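Local structure of uncharacterized protein (4MJG) at residues R24-I29 against V130-A135; P50-C55 against Q61-V66; Q110-D113 against G117-E120; L137-P142 against G147-P152. The protein is of unknown function, belongs to the DUF4853 family and is probably made as a lipoprotein of Actinomyces odontolyticus. All coordinates share one frame; numbering follows the deposited sequence.

Interaction 1 (R24-I29 against V130-A135). With SO4 (sulfate ion), chain D.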
loop_
_atom_site.group_PDB
_atom_site.type_symbol
_atom_site.label_atom_id
_atom_site.label_comp_id
_atom_site.label_asym_id
_atom_site.label_seq_id
_atom_site.Cartn_x
_atom_site.Cartn_y
_atom_site.Cartn_z
ATOM N N ARG A 24 12.075 6.620 -2.295
ATOM C CA ARG A 24 12.429 5.682 -3.372
ATOM C C ARG A 24 11.644 4.366 -3.446
ATOM O O ARG A 24 11.450 3.829 -4.540
ATOM C CB ARG A 24 13.927 5.406 -3.317
ATOM C CG ARG A 24 14.689 6.501 -4.055
ATOM C CD ARG A 24 16.138 6.710 -3.631
ATOM N NE ARG A 24 17.052 5.629 -4.022
ATOM C CZ ARG A 24 17.487 5.390 -5.263
ATOM N NH1 ARG A 24 17.108 6.137 -6.300
ATOM N NH2 ARG A 24 18.321 4.374 -5.471
ATOM N N GLN A 25 11.197 3.845 -2.310
ATOM C CA GLN A 25 10.452 2.586 -2.306
ATOM C C GLN A 25 8.953 2.816 -2.428
ATOM O O GLN A 25 8.267 2.093 -3.157
ATOM C CB GLN A 25 10.742 1.789 -1.036
ATOM C CG GLN A 25 12.221 1.583 -0.749
ATOM C CD GLN A 25 12.983 1.031 -1.937
ATOM O OE1 GLN A 25 12.480 0.179 -2.670
ATOM N NE2 GLN A 25 14.207 1.516 -2.133
ATOM N N LEU A 26 8.447 3.821 -1.720
ATOM C CA LEU A 26 7.002 4.040 -1.621
ATOM C C LEU A 26 6.314 4.151 -2.990
ATOM O O LEU A 26 5.261 3.544 -3.199
ATOM C CB LEU A 26 6.702 5.267 -0.748
ATOM C CG LEU A 26 5.287 5.405 -0.184
ATOM C CD1 LEU A 26 4.847 4.152 0.553
ATOM C CD2 LEU A 26 5.214 6.611 0.738
ATOM N N PRO A 27 6.911 4.898 -3.933
ATOM C CA PRO A 27 6.298 4.966 -5.265
ATOM C C PRO A 27 6.288 3.626 -6.024
ATOM O O PRO A 27 5.340 3.344 -6.769
ATOM C CB PRO A 27 7.164 5.997 -5.994
ATOM C CG PRO A 27 7.833 6.784 -4.919
ATOM C CD PRO A 27 8.078 5.791 -3.828
ATOM N N GLU A 28 7.322 2.811 -5.827
ATOM C CA GLU A 28 7.355 1.454 -6.390
ATOM C C GLU A 28 6.245 0.585 -5.802
ATOM O O GLU A 28 5.489 -0.061 -6.533
ATOM C CB GLU A 28 8.707 0.789 -6.105
ATOM C CG GLU A 28 9.887 1.423 -6.825
ATOM C CD GLU A 28 9.867 1.175 -8.319
ATOM O OE1 GLU A 28 9.180 0.229 -8.764
ATOM O OE2 GLU A 28 10.545 1.927 -9.050
ATOM N N ILE A 29 6.163 0.583 -4.474
ATOM C CA ILE A 29 5.126 -0.134 -3.735
ATOM C C ILE A 29 3.723 0.237 -4.209
ATOM O O ILE A 29 2.883 -0.635 -4.438
ATOM C CB ILE A 29 5.257 0.150 -2.220
ATOM C CG1 ILE A 29 6.292 -0.803 -1.623
ATOM C CG2 ILE A 29 3.917 0.006 -1.501
ATOM C CD1 ILE A 29 6.589 -0.568 -0.161
ATOM N N VAL A 130 -6.188 -1.801 -1.521
ATOM C CA VAL A 130 -4.742 -2.028 -1.578
ATOM C C VAL A 130 -4.065 -1.087 -0.593
ATOM O O VAL A 130 -4.147 0.135 -0.737
ATOM C CB VAL A 130 -4.184 -1.794 -2.991
ATOM C CG1 VAL A 130 -2.717 -2.183 -3.052
ATOM C CG2 VAL A 130 -4.978 -2.595 -4.007
ATOM N N ARG A 131 -3.425 -1.668 0.419
ATOM C CA ARG A 131 -2.828 -0.916 1.517
ATOM C C ARG A 131 -1.373 -1.377 1.702
ATOM O O ARG A 131 -1.040 -2.543 1.496
ATOM C CB ARG A 131 -3.661 -1.110 2.795
ATOM C CG ARG A 131 -3.035 -0.562 4.073
ATOM C CD ARG A 131 -4.065 -0.447 5.192
ATOM N NE ARG A 131 -3.463 -0.081 6.476
ATOM C CZ ARG A 131 -2.776 -0.910 7.265
ATOM N NH1 ARG A 131 -2.569 -2.179 6.916
ATOM N NH2 ARG A 131 -2.278 -0.464 8.418
ATOM N N SER A 132 -0.492 -0.454 2.046
ATOM C CA SER A 132 0.908 -0.795 2.303
ATOM C C SER A 132 1.284 -0.411 3.718
ATOM O O SER A 132 0.723 0.521 4.281
ATOM C CB SER A 132 1.832 -0.116 1.289
ATOM O OG SER A 132 2.094 1.226 1.643
ATOM N N ARG A 133 2.224 -1.152 4.292
ATOM C CA ARG A 133 2.700 -0.893 5.640
ATOM C C ARG A 133 4.136 -1.401 5.734
ATOM O O ARG A 133 4.376 -2.595 5.882
ATOM C CB ARG A 133 1.796 -1.577 6.663
ATOM C CG ARG A 133 2.240 -1.407 8.108
ATOM C CD ARG A 133 1.167 -1.868 9.085
ATOM N NE ARG A 133 1.558 -1.664 10.482
ATOM C CZ ARG A 133 2.255 -2.528 11.218
ATOM N NH1 ARG A 133 2.670 -3.683 10.711
ATOM N NH2 ARG A 133 2.551 -2.232 12.478
ATOM N N SER A 134 5.090 -0.485 5.631
ATOM C CA SER A 134 6.508 -0.845 5.634
ATOM C C SER A 134 6.916 -1.543 6.923
ATOM O O SER A 134 6.193 -1.513 7.919
ATOM C CB SER A 134 7.384 0.401 5.472
ATOM O OG SER A 134 7.513 1.084 6.710
ATOM N N ALA A 135 8.095 -2.158 6.887
ATOM C CA ALA A 135 8.755 -2.634 8.094
ATOM C C ALA A 135 9.220 -1.423 8.878
ATOM O O ALA A 135 9.187 -0.302 8.364
ATOM C CB ALA A 135 9.943 -3.509 7.732
HETATM S S SO4 D . -1.465 -0.650 12.380
HETATM O O1 SO4 D . -1.773 -1.923 11.686
HETATM O O2 SO4 D . -0.793 -0.927 13.674
HETATM O O3 SO4 D . -0.582 0.168 11.516
HETATM O O4 SO4 D . -2.725 0.086 12.628
#
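Ile29 and Leu26 of helix 26-31 come down on Ser132 of strand 127-133, a helix-on-sheet packing close to the centre of the chain. Along the strand, Val130 comes first and packs on Thr70 and Phe121 of the two neighbouring strands. Arg131 leaves from the opposite face to the helix. Its extended chain carries the guanidinium edge-on to O3 of a sulfate ion, probably from the crystallisation liquor, yet Arg131 NH2 stops 3.6 Å from that oxygen. On the strand side, Ser132 makes all the close contacts of this small, buried interface. Its CB lies 3.5 Å from Ile29 CG2, and its OG is 3.8 Å from the same methyl. Leu26 CD1 reaches the hydroxyl more loosely, 4.2 Å from Ser132 OG. The Ile29 branch that touches is the one set anti to the backbone N, while CG1 (chi1 -84°) lies beside that nitrogen. Ile29 CA and Ser132 CA stand 7.4 Å apart, the nearest such pair across the contact. Arg133 again turns from the helix, and its NE donates to the sulfate O3 at 3.0 Å, the one hydrogen bond from this strand to the anion, with the Arg131 guanidinium beside it. Ser134 OG bonds Val65 N of strand 62-73 and donates to Ala135 O at 2.7 Å, tilted 25° from the carbonyl plane.

Interaction 2 (P50-C55 against Q61-V66). With SO4 (sulfate ion), chain C.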
loop_
_atom_site.group_PDB
_atom_site.type_symbol
_atom_site.label_atom_id
_atom_site.label_comp_id
_atom_site.label_asym_id
_atom_site.label_seq_id
_atom_site.Cartn_x
_atom_site.Cartn_y
_atom_site.Cartn_z
ATOM N N PRO A 50 -1.384 8.555 3.100
ATOM C CA PRO A 50 -0.288 7.917 3.809
ATOM C C PRO A 50 0.088 8.690 5.058
ATOM O O PRO A 50 -0.173 9.893 5.156
ATOM C CB PRO A 50 0.851 7.975 2.801
ATOM C CG PRO A 50 0.599 9.240 2.061
ATOM C CD PRO A 50 -0.897 9.338 1.948
ATOM N N TYR A 51 0.708 7.994 5.998
ATOM C CA TYR A 51 1.146 8.604 7.235
ATOM C C TYR A 51 2.276 7.779 7.832
ATOM O O TYR A 51 2.478 6.618 7.469
ATOM C CB TYR A 51 -0.022 8.728 8.224
ATOM C CG TYR A 51 -0.675 7.412 8.588
ATOM C CD1 TYR A 51 -1.680 6.871 7.794
ATOM C CD2 TYR A 51 -0.292 6.707 9.732
ATOM C CE1 TYR A 51 -2.285 5.671 8.125
ATOM C CE2 TYR A 51 -0.890 5.505 10.068
ATOM C CZ TYR A 51 -1.886 4.991 9.260
ATOM O OH TYR A 51 -2.489 3.796 9.589
ATOM N N VAL A 52 3.016 8.398 8.740
ATOM C CA VAL A 52 4.134 7.749 9.411
ATOM C C VAL A 52 3.740 7.521 10.860
ATOM O O VAL A 52 2.979 8.308 11.430
ATOM C CB VAL A 52 5.392 8.630 9.331
ATOM C CG1 VAL A 52 6.555 8.005 10.086
ATOM C CG2 VAL A 52 5.769 8.875 7.878
ATOM N N GLN A 53 4.238 6.441 11.455
ATOM C CA GLN A 53 4.041 6.215 12.885
ATOM C C GLN A 53 5.272 5.586 13.520
ATOM O O GLN A 53 6.079 4.956 12.843
ATOM C CB GLN A 53 2.791 5.369 13.145
ATOM C CG GLN A 53 2.829 3.973 12.560
ATOM C CD GLN A 53 1.594 3.161 12.917
ATOM O OE1 GLN A 53 0.468 3.652 12.831
ATOM N NE2 GLN A 53 1.800 1.906 13.301
ATOM N N VAL A 54 5.396 5.771 14.830
ATOM C CA VAL A 54 6.526 5.258 15.597
ATOM C C VAL A 54 6.467 3.736 15.611
ATOM O O VAL A 54 5.394 3.150 15.481
ATOM C CB VAL A 54 6.498 5.796 17.048
ATOM C CG1 VAL A 54 7.688 5.282 17.851
ATOM C CG2 VAL A 54 6.480 7.319 17.045
ATOM N N CYS A 55 7.627 3.101 15.740
ATOM C CA CYS A 55 7.706 1.646 15.886
ATOM C C CYS A 55 8.999 1.245 16.581
ATOM O O CYS A 55 9.859 2.086 16.858
ATOM C CB CYS A 55 7.620 0.939 14.526
ATOM S SG CYS A 55 8.821 1.521 13.311
ATOM N N GLN A 61 14.303 1.343 17.890
ATOM C CA GLN A 61 13.216 2.300 17.674
ATOM C C GLN A 61 13.403 3.006 16.347
ATOM O O GLN A 61 14.532 3.297 15.943
ATOM C CB GLN A 61 13.166 3.356 18.779
ATOM C CG GLN A 61 12.379 2.953 20.008
ATOM C CD GLN A 61 12.541 3.954 21.138
ATOM O OE1 GLN A 61 11.615 4.702 21.456
ATOM N NE2 GLN A 61 13.726 3.981 21.742
ATOM N N GLY A 62 12.292 3.303 15.681
ATOM C CA GLY A 62 12.340 3.996 14.409
ATOM C C GLY A 62 10.976 4.443 13.933
ATOM O O GLY A 62 10.131 4.855 14.730
ATOM N N TYR A 63 10.773 4.376 12.623
ATOM C CA TYR A 63 9.550 4.846 12.005
ATOM C C TYR A 63 9.066 3.880 10.933
ATOM O O TYR A 63 9.862 3.224 10.254
ATOM C CB TYR A 63 9.763 6.220 11.382
ATOM C CG TYR A 63 9.883 7.340 12.382
ATOM C CD1 TYR A 63 8.777 7.770 13.104
ATOM C CD2 TYR A 63 11.093 7.986 12.589
ATOM C CE1 TYR A 63 8.876 8.811 14.015
ATOM C CE2 TYR A 63 11.201 9.027 13.495
ATOM C CZ TYR A 63 10.088 9.435 14.205
ATOM O OH TYR A 63 10.180 10.471 15.103
ATOM N N ARG A 64 7.748 3.828 10.791
ATOM C CA ARG A 64 7.073 2.950 9.860
ATOM C C ARG A 64 6.232 3.822 8.944
ATOM O O ARG A 64 5.714 4.846 9.376
ATOM C CB ARG A 64 6.159 2.020 10.651
ATOM C CG ARG A 64 5.516 0.922 9.841
ATOM C CD ARG A 64 4.454 0.195 10.651
ATOM N NE ARG A 64 4.951 -0.288 11.939
ATOM C CZ ARG A 64 5.768 -1.327 12.104
ATOM N NH1 ARG A 64 6.230 -2.016 11.061
ATOM N NH2 ARG A 64 6.147 -1.670 13.329
ATOM N N VAL A 65 6.075 3.419 7.690
ATOM C CA VAL A 65 5.242 4.184 6.762
ATOM C C VAL A 65 4.078 3.350 6.214
ATOM O O VAL A 65 4.271 2.330 5.538
ATOM C CB VAL A 65 6.070 4.845 5.629
ATOM C CG1 VAL A 65 6.844 3.822 4.809
ATOM C CG2 VAL A 65 5.176 5.683 4.729
ATOM N N VAL A 66 2.868 3.795 6.551
ATOM C CA VAL A 66 1.644 3.282 5.958
ATOM C C VAL A 66 1.394 4.113 4.707
ATOM O O VAL A 66 1.342 5.342 4.780
ATOM C CB VAL A 66 0.444 3.431 6.920
ATOM C CG1 VAL A 66 -0.854 3.033 6.233
ATOM C CG2 VAL A 66 0.663 2.613 8.189
HETATM S S SO4 C . 8.636 -4.726 11.879
HETATM O O1 SO4 C . 9.757 -4.218 11.052
HETATM O O2 SO4 C . 7.422 -4.929 11.055
HETATM O O3 SO4 C . 9.028 -6.027 12.466
HETATM O O4 SO4 C . 8.358 -3.758 12.963
#
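Residues Tyr51-Cys55 and Gly62-Val66 form the two arms of an antiparallel beta hairpin, their axes 4.5 Å apart at closest and their directions 141° apart, and six N-H...O bonds join the hydrogen-bonded pairs Tyr51-Val66, Gln53-Arg64 and Cys55-Gly62. On the face bearing these residues, Tyr51 lays its ring over Val66: Val66 CB sits 3.8 Å from the centroid of the Tyr51 ring in a CH-pi contact, and Val66 CG1 is 3.5 Å from Tyr51 CE1. The ring gets there because chi1 (59°) holds CG between the backbone N and the carbonyl carbon. Farther along, Gln53 and Arg64 run side by side with amide and guanidinium planes nearly perpendicular. The arginine bends at chi3 (-53°), which lays its guanidinium beside Cys55, with SG over one face and toward the rim. Its edge turns to a sulfate, Arg64 NH2 donating to O4 and NH1 to O2, each at 3.1 Å. Arg15 NH1 and Cys136 N also bind this ion, and NH1 of Arg64 has a further partner in Ser134 O. Diagonally between the non-hydrogen-bonded pairs Val52-Val65 and Val54-Tyr63, Val52 CG1 meets the Tyr63 ring obliquely, 3.8 Å from Tyr63 CD1, while the phenol OH bonds Pro142 O. Cys55 is tied by a disulfide to Cys136, beyond strand 127-133. Helix 18-24 covers Val65 and Tyr63 through Ile18, and the hairpin lies within the sheet, strand 62-73 pairing onward with 127-133 and strand 44-55 with 176-181.

Interaction 3 (Q110-D113 against G117-E120)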
loop_
_atom_site.group_PDB
_atom_site.type_symbol
_atom_site.label_atom_id
_atom_site.label_comp_id
_atom_site.label_asym_id
_atom_site.label_seq_id
_atom_site.Cartn_x
_atom_site.Cartn_y
_atom_site.Cartn_z
ATOM N N GLN A 110 -1.252 -10.917 1.117
ATOM C CA GLN A 110 -0.134 -10.079 1.503
ATOM C C GLN A 110 1.053 -10.328 0.590
ATOM O O GLN A 110 1.301 -11.461 0.173
ATOM C CB GLN A 110 0.275 -10.369 2.947
ATOM C CG GLN A 110 -0.783 -10.034 3.983
ATOM C CD GLN A 110 -1.823 -11.118 4.120
ATOM O OE1 GLN A 110 -1.489 -12.287 4.355
ATOM N NE2 GLN A 110 -3.097 -10.741 3.981
ATOM N N LEU A 111 1.790 -9.259 0.311
ATOM C CA LEU A 111 3.022 -9.318 -0.460
ATOM C C LEU A 111 4.145 -8.893 0.478
ATOM O O LEU A 111 4.181 -7.741 0.915
ATOM C CB LEU A 111 2.917 -8.367 -1.651
ATOM C CG LEU A 111 3.220 -8.919 -3.039
ATOM C CD1 LEU A 111 2.396 -10.162 -3.335
ATOM C CD2 LEU A 111 2.948 -7.840 -4.074
ATOM N N ILE A 112 5.030 -9.828 0.824
ATOM C CA ILE A 112 6.055 -9.582 1.841
ATOM C C ILE A 112 7.379 -9.193 1.194
ATOM O O ILE A 112 7.894 -9.923 0.349
ATOM C CB ILE A 112 6.286 -10.827 2.737
ATOM C CG1 ILE A 112 4.958 -11.387 3.273
ATOM C CG2 ILE A 112 7.217 -10.495 3.897
ATOM C CD1 ILE A 112 4.150 -10.414 4.108
ATOM N N ASP A 113 7.927 -8.048 1.598
ATOM C CA ASP A 113 9.230 -7.593 1.093
ATOM C C ASP A 113 10.369 -8.125 1.960
ATOM O O ASP A 113 10.143 -8.673 3.044
ATOM C CB ASP A 113 9.294 -6.057 0.982
ATOM C CG ASP A 113 9.122 -5.347 2.326
ATOM O OD1 ASP A 113 9.713 -5.799 3.330
ATOM O OD2 ASP A 113 8.402 -4.322 2.378
ATOM N N GLY A 117 8.396 -6.032 5.598
ATOM C CA GLY A 117 7.309 -5.122 5.301
ATOM C C GLY A 117 6.269 -5.777 4.428
ATOM O O GLY A 117 6.418 -6.930 4.028
ATOM N N LEU A 118 5.231 -5.020 4.098
ATOM C CA LEU A 118 3.963 -5.600 3.697
ATOM C C LEU A 118 3.205 -4.757 2.668
ATOM O O LEU A 118 3.252 -3.527 2.687
ATOM C CB LEU A 118 3.109 -5.753 4.958
ATOM C CG LEU A 118 1.658 -6.187 4.826
ATOM C CD1 LEU A 118 1.625 -7.664 4.510
ATOM C CD2 LEU A 118 0.883 -5.894 6.107
ATOM N N VAL A 119 2.507 -5.440 1.772
ATOM C CA VAL A 119 1.491 -4.820 0.928
ATOM C C VAL A 119 0.296 -5.756 0.910
ATOM O O VAL A 119 0.454 -6.940 0.644
ATOM C CB VAL A 119 1.989 -4.589 -0.506
ATOM C CG1 VAL A 119 0.883 -3.987 -1.366
ATOM C CG2 VAL A 119 3.215 -3.691 -0.494
ATOM N N GLU A 120 -0.891 -5.230 1.205
ATOM C CA GLU A 120 -2.076 -6.066 1.383
ATOM C C GLU A 120 -3.205 -5.729 0.417
ATOM O O GLU A 120 -3.640 -4.582 0.321
ATOM C CB GLU A 120 -2.594 -5.967 2.820
ATOM C CG GLU A 120 -3.823 -6.829 3.060
ATOM C CD GLU A 120 -4.041 -7.157 4.520
ATOM O OE1 GLU A 120 -3.906 -6.238 5.355
ATOM O OE2 GLU A 120 -4.352 -8.331 4.828
#
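Backbone bonds link Leu111 to Val119 in both directions and run from Asp113 N to Gly117 O. Leu111 N donates to Val119 O at 2.7 Å, and Val119 N returns to Leu111 O at 3.0 Å. Polar side chains act at both ends of the contact. At one end the Gln110 amide and the Glu120 carboxylate stand side by side with their planes perpendicular. Gln110 NE2 donates to Glu120 OE2 at 2.8 Å, through a bent bond (133°) that meets the oxygen from above the carboxylate plane. The same nitrogen also bonds Asp98 OD1, so one amide bridges two acidic side chains. Strands 107-113 and 118-123 make up a beta hairpin, and at its turn Asp113 folds its carboxylate back: with chi1 at 62° the side chain turns back over its own backbone, and OD1 takes the N-H of Gly117 at 2.6 Å. OD1 accepts from Tyr115 N as well, the bond of an Asx turn, so a single oxygen holds two amides of the loop that reverses the chain. Apolar contacts occupy both faces. On that of Gln110 and Ile112, Leu118 CD1 lies 3.4 Å from Gln110 CB and 3.8 Å from Ile112 CD1, the leucine running alongside the glutamine but obliquely to the isoleucine. On the other, Leu111 and Val119 approach with their CB atoms 4.1 Å apart, next to Trp91, which touches Val119, and to Val95 of strand 92-97, which touches Leu111.

Interaction 4 (L137-P142 against G147-P152)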
loop_
_atom_site.group_PDB
_atom_site.type_symbol
_atom_site.label_atom_id
_atom_site.label_comp_id
_atom_site.label_asym_id
_atom_site.label_seq_id
_atom_site.Cartn_x
_atom_site.Cartn_y
_atom_site.Cartn_z
ATOM N N LEU A 137 11.730 1.178 10.218
ATOM C CA LEU A 137 12.932 1.703 9.575
ATOM C C LEU A 137 13.722 2.618 10.507
ATOM O O LEU A 137 13.135 3.383 11.267
ATOM C CB LEU A 137 12.551 2.465 8.304
ATOM C CG LEU A 137 11.787 1.631 7.274
ATOM C CD1 LEU A 137 11.161 2.514 6.205
ATOM C CD2 LEU A 137 12.698 0.589 6.646
ATOM N N PRO A 138 15.063 2.553 10.441
ATOM C CA PRO A 138 15.891 3.418 11.272
ATOM C C PRO A 138 15.958 4.840 10.732
ATOM O O PRO A 138 15.526 5.097 9.610
ATOM C CB PRO A 138 17.262 2.757 11.188
ATOM C CG PRO A 138 17.287 2.157 9.826
ATOM C CD PRO A 138 15.881 1.705 9.554
ATOM N N THR A 139 16.492 5.751 11.540
ATOM C CA THR A 139 16.728 7.128 11.116
ATOM C C THR A 139 17.683 7.840 12.070
ATOM O O THR A 139 17.774 7.493 13.246
ATOM C CB THR A 139 15.417 7.939 11.039
ATOM O OG1 THR A 139 15.689 9.234 10.485
ATOM C CG2 THR A 139 14.773 8.086 12.420
ATOM N N ASN A 140 18.378 8.844 11.550
ATOM C CA ASN A 140 19.208 9.721 12.374
ATOM C C ASN A 140 18.417 10.913 12.929
ATOM O O ASN A 140 18.973 11.762 13.624
ATOM C CB ASN A 140 20.423 10.212 11.577
ATOM C CG ASN A 140 20.040 11.069 10.377
ATOM O OD1 ASN A 140 18.861 11.226 10.046
ATOM N ND2 ASN A 140 21.046 11.623 9.712
ATOM N N LYS A 141 17.125 10.971 12.613
ATOM C CA LYS A 141 16.262 12.074 13.031
ATOM C C LYS A 141 15.608 11.759 14.371
ATOM O O LYS A 141 15.620 10.608 14.806
ATOM C CB LYS A 141 15.180 12.331 11.976
ATOM C CG LYS A 141 15.704 12.582 10.567
ATOM C CD LYS A 141 16.580 13.820 10.488
ATOM C CE LYS A 141 16.995 14.106 9.055
ATOM N NZ LYS A 141 18.080 15.120 8.971
ATOM N N PRO A 142 15.038 12.783 15.038
ATOM C CA PRO A 142 14.382 12.561 16.327
ATOM C C PRO A 142 13.267 11.528 16.268
ATOM O O PRO A 142 12.527 11.476 15.289
ATOM C CB PRO A 142 13.802 13.936 16.666
ATOM C CG PRO A 142 14.710 14.893 15.991
ATOM C CD PRO A 142 15.113 14.220 14.711
ATOM N N GLY A 147 5.271 13.110 12.382
ATOM C CA GLY A 147 4.805 14.136 11.459
ATOM C C GLY A 147 5.899 14.988 10.838
ATOM O O GLY A 147 5.612 15.823 9.978
ATOM N N GLN A 148 7.148 14.799 11.270
ATOM C CA GLN A 148 8.270 15.577 10.735
ATOM C C GLN A 148 8.559 15.264 9.263
ATOM O O GLN A 148 9.114 16.099 8.559
ATOM C CB GLN A 148 9.541 15.375 11.583
ATOM C CG GLN A 148 10.218 14.020 11.423
ATOM C CD GLN A 148 11.362 13.803 12.407
ATOM O OE1 GLN A 148 12.430 14.401 12.271
ATOM N NE2 GLN A 148 11.150 12.935 13.394
ATOM N N PHE A 149 8.176 14.074 8.802
ATOM C CA PHE A 149 8.564 13.595 7.470
ATOM C C PHE A 149 7.566 13.963 6.392
ATOM O O PHE A 149 6.389 13.644 6.506
ATOM C CB PHE A 149 8.707 12.080 7.481
ATOM C CG PHE A 149 9.650 11.572 8.525
ATOM C CD1 PHE A 149 11.020 11.721 8.369
ATOM C CD2 PHE A 149 9.170 10.946 9.664
ATOM C CE1 PHE A 149 11.891 11.254 9.330
ATOM C CE2 PHE A 149 10.036 10.475 10.628
ATOM C CZ PHE A 149 11.399 10.628 10.461
ATOM N N VAL A 150 8.044 14.624 5.341
ATOM C CA VAL A 150 7.208 14.925 4.181
ATOM C C VAL A 150 6.862 13.629 3.474
ATOM O O VAL A 150 7.682 12.718 3.413
ATOM C CB VAL A 150 7.892 15.879 3.169
ATOM C CG1 VAL A 150 8.210 17.210 3.828
ATOM C CG2 VAL A 150 9.149 15.256 2.563
ATOM N N LEU A 151 5.650 13.566 2.934
ATOM C CA LEU A 151 5.171 12.393 2.212
ATOM C C LEU A 151 4.852 12.763 0.771
ATOM O O LEU A 151 4.521 13.909 0.483
ATOM C CB LEU A 151 3.926 11.846 2.898
ATOM C CG LEU A 151 4.189 11.215 4.266
ATOM C CD1 LEU A 151 2.928 11.193 5.110
ATOM C CD2 LEU A 151 4.764 9.820 4.101
ATOM N N PRO A 152 4.954 11.792 -0.146
ATOM C CA PRO A 152 4.811 12.136 -1.551
ATOM C C PRO A 152 3.376 12.466 -1.903
ATOM O O PRO A 152 2.451 11.861 -1.360
ATOM C CB PRO A 152 5.256 10.862 -2.269
ATOM C CG PRO A 152 4.924 9.768 -1.324
ATOM C CD PRO A 152 5.053 10.335 0.063
#
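Neither Leu137-Pro142 nor Gly147-Pro152 has regular structure, and their backbones stay apart, Pro142 CA and Gln148 CA being the nearest at 8.8 Å, so the side chain of Gln148 spans the gap. Both belong to the long loop between strand 127-133 and helix 154-157, and the first holds an ST turn: Lys141 N donates to Thr139 OG1 at 3.1 Å, nearly straight at 160°. The turn ends in Lys141, which together with Pro142 meets Gln148. Gln148 reaches over with its chain extended beyond CG. NE2 donates to Pro142 O at 2.8 Å; the acceptor lies in the amide plane, while the donor is tilted 21° from the carbonyl plane. Asp145 O takes this nitrogen too, from within the loop between the segments. The other end of the amide rests on aliphatic carbon, Gln148 OE1 lying 3.5 Å from Lys141 CB and 3.6 Å from Pro142 CD. Lys141 approaches with its first carbons alone, its bend at chi2 leading the amine away. Phe149 is the buried member, packed on Ile18 of helix 18-24 and edge-to-face with Tyr63. Its ring comes obliquely to Lys141, Phe149 CE1 lying 4.2 Å from Lys141 CG, and Thr139 OG1, which also bonds Glu19 OE1, is more distant. One face of the ring is covered by its own neighbour, with Gln148 CG 3.5 Å above the plane and over its centre.

Interactions 1, 2 and 3 share the one antiparallel sheet, in which strand 127-133 lies between strand 118-123 of interaction 3 and strand 62-73 of interaction 2. The centre of interaction 1 is accordingly about 9 Å from that of interaction 3 and about 12 Å from that of interaction 2. Along the chain both hairpins are nested within the loop that interaction 1 closes, so the helix-sheet contact brings an early helix against a late, central strand. Interaction 4 follows in sequence and lies outside the sheet, its centre about 8 Å from that of interaction 2, whose Tyr63 probably hydrogen-bonds it through both side chain and backbone, but about 21 Å from that of interaction 3.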